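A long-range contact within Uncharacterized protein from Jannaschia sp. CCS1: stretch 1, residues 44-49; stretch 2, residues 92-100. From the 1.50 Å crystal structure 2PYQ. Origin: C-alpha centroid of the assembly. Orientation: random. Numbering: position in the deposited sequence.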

# COMPACT_ATOMS: atom_id res chain seq x y z
N ASP A 44 12.41 2.61 7.80
CA ASP A 44 12.60 3.60 6.71
C ASP A 44 12.34 3.02 5.32
O ASP A 44 11.72 3.71 4.48
CB ASP A 44 14.07 4.17 6.69
CG ASP A 44 14.43 4.96 7.96
OD1 ASP A 44 13.51 5.32 8.77
OD2 ASP A 44 15.66 5.24 8.14
N ALA A 45 12.77 1.78 5.10
CA ALA A 45 12.63 1.10 3.80
C ALA A 45 11.24 0.56 3.51
O ALA A 45 10.93 0.26 2.36
CB ALA A 45 13.64 -0.02 3.68
N SER A 46 10.39 0.39 4.53
CA SER A 46 9.03 -0.16 4.35
C SER A 46 7.94 0.89 4.19
O SER A 46 6.79 0.52 3.98
CB SER A 46 8.67 -1.07 5.53
OG SER A 46 8.58 -0.32 6.74
N THR A 47 8.28 2.18 4.28
CA THR A 47 7.31 3.28 4.22
C THR A 47 7.45 4.15 2.98
O THR A 47 8.49 4.19 2.34
CB THR A 47 7.37 4.16 5.49
OG1 THR A 47 8.67 4.74 5.63
CG2 THR A 47 7.05 3.35 6.75
N VAL A 48 6.33 4.82 2.64
CA VAL A 48 6.20 5.69 1.47
C VAL A 48 6.16 7.14 1.95
O VAL A 48 5.40 7.47 2.88
CB VAL A 48 4.86 5.38 0.74
CG1 VAL A 48 4.57 6.42 -0.35
CG2 VAL A 48 4.90 4.01 0.14
N ALA A 49 6.96 7.99 1.31
CA ALA A 49 6.94 9.44 1.60
C ALA A 49 5.79 10.02 0.77
O ALA A 49 5.94 10.24 -0.46
CB ALA A 49 8.27 10.09 1.19
N ARG A 92 3.23 9.62 9.61
CA ARG A 92 4.62 9.63 9.14
C ARG A 92 5.17 8.25 8.77
O ARG A 92 6.25 8.16 8.19
CB ARG A 92 5.52 10.37 10.15
CG ARG A 92 5.21 11.89 10.15
CD ARG A 92 5.73 12.59 11.34
NE ARG A 92 5.08 12.19 12.59
CZ ARG A 92 3.89 12.60 13.05
NH1 ARG A 92 3.09 13.41 12.34
NH2 ARG A 92 3.46 12.16 14.24
N ASN A 93 4.43 7.18 9.11
CA ASN A 93 4.78 5.80 8.75
C ASN A 93 3.68 5.18 7.87
O ASN A 93 2.90 4.30 8.32
CB ASN A 93 5.02 4.94 10.00
CG ASN A 93 6.21 5.41 10.81
OD1 ASN A 93 7.28 5.76 10.26
ND2 ASN A 93 6.05 5.40 12.13
N LYS A 94 3.59 5.67 6.65
CA LYS A 94 2.69 5.11 5.66
C LYS A 94 3.37 3.86 5.03
O LYS A 94 4.22 3.99 4.16
CB LYS A 94 2.35 6.14 4.58
CG LYS A 94 1.54 7.31 5.12
CD LYS A 94 1.05 8.16 3.98
CE LYS A 94 0.27 9.34 4.47
NZ LYS A 94 1.13 10.35 5.13
N TYR A 95 2.97 2.68 5.47
CA TYR A 95 3.56 1.45 4.98
C TYR A 95 3.21 1.22 3.51
O TYR A 95 2.05 1.40 3.11
CB TYR A 95 3.18 0.26 5.85
CG TYR A 95 3.75 0.36 7.24
CD1 TYR A 95 5.11 0.19 7.46
CD2 TYR A 95 2.92 0.60 8.34
CE1 TYR A 95 5.66 0.30 8.74
CE2 TYR A 95 3.45 0.71 9.63
CZ TYR A 95 4.81 0.56 9.82
OH TYR A 95 5.34 0.66 11.11
N ARG A 96 4.23 0.90 2.71
CA ARG A 96 4.05 0.76 1.34
C ARG A 96 3.04 -0.45 1.02
O ARG A 96 2.19 -0.30 0.14
CB ARG A 96 5.39 0.45 0.69
CG ARG A 96 5.32 0.22 -0.81
CD ARG A 96 6.71 -0.03 -1.40
NE ARG A 96 7.48 1.23 -1.55
CZ ARG A 96 8.29 1.77 -0.62
NH1 ARG A 96 8.55 1.19 0.57
NH2 ARG A 96 8.90 2.93 -0.91
N ALA A 97 3.09 -1.53 1.80
CA ALA A 97 2.12 -2.64 1.65
C ALA A 97 0.68 -2.14 1.85
O ALA A 97 -0.21 -2.56 1.11
CB ALA A 97 2.44 -3.81 2.63
N VAL A 98 0.47 -1.25 2.83
CA VAL A 98 -0.85 -0.70 3.10
C VAL A 98 -1.30 0.18 1.93
O VAL A 98 -2.44 0.09 1.48
CB VAL A 98 -0.89 0.07 4.42
CG1 VAL A 98 -2.25 0.74 4.61
CG2 VAL A 98 -0.56 -0.88 5.59
N VAL A 99 -0.39 0.99 1.41
CA VAL A 99 -0.70 1.85 0.24
C VAL A 99 -1.04 1.00 -0.98
O VAL A 99 -2.02 1.26 -1.68
CB VAL A 99 0.46 2.82 -0.06
CG1 VAL A 99 0.23 3.60 -1.39
CG2 VAL A 99 0.64 3.77 1.12
N TYR A 100 -0.23 -0.02 -1.24
CA TYR A 100 -0.46 -0.95 -2.38
C TYR A 100 -1.78 -1.69 -2.22
O TYR A 100 -2.52 -1.82 -3.19
CB TYR A 100 0.73 -1.89 -2.57
CG TYR A 100 1.96 -1.23 -3.22
CD1 TYR A 100 2.13 0.17 -3.26
CD2 TYR A 100 3.01 -2.03 -3.71
CE1 TYR A 100 3.25 0.76 -3.83
CE2 TYR A 100 4.18 -1.43 -4.28
CZ TYR A 100 4.26 -0.03 -4.34
OH TYR A 100 5.39 0.58 -4.89
O HOH W 1 5.37 -2.01 3.70
O HOH W 2 4.09 10.02 4.35
O HOH W 3 5.35 7.74 5.44

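A single backbone bridge between Thr-47 and Tyr-95, extended by waters and backed by aliphatic packing, joins the two stretches and buries 433 Å² in all. The CA atoms of Thr-47 and Tyr-95 lie 4.2 Å apart, and a hydrogen bond flanks the pair on each side: Val-48 N donates to Lys-94 O (2.7 Å), and Arg-96 N donates to Ser-46 O (2.9 Å, nearly linear at 176°). The second bond suits a helix start, where Arg-96 N, just after the N-cap Tyr-95, has no earlier helical carbonyl to meet. Water 1 carries the link one residue further, donating to Ser-46 O (2.9 Å) and accepting from Ala-97 N (3.0 Å). Water 3 adds a second link between the residues of the other bond, donating to Val-48 O (2.6 Å) and accepting from Lys-94 N (3.0 Å). Val-48 has the largest covered area; its branched, apolar side chain places CG2 3.6 Å from Arg-96 CB and 4.4 Å from Val-99 CG2, and over one face of the Arg-96 guanidinium. The long Arg-96 side chain, t at chi1 and chi2, turns at chi3 (m) to bring NH1 3.1 Å from Ala-45 O. Across the bridge, Thr-47 CG2 rests 3.8 Å from Tyr-95 CD1, while Ser-46 OG meets that ring at its edge.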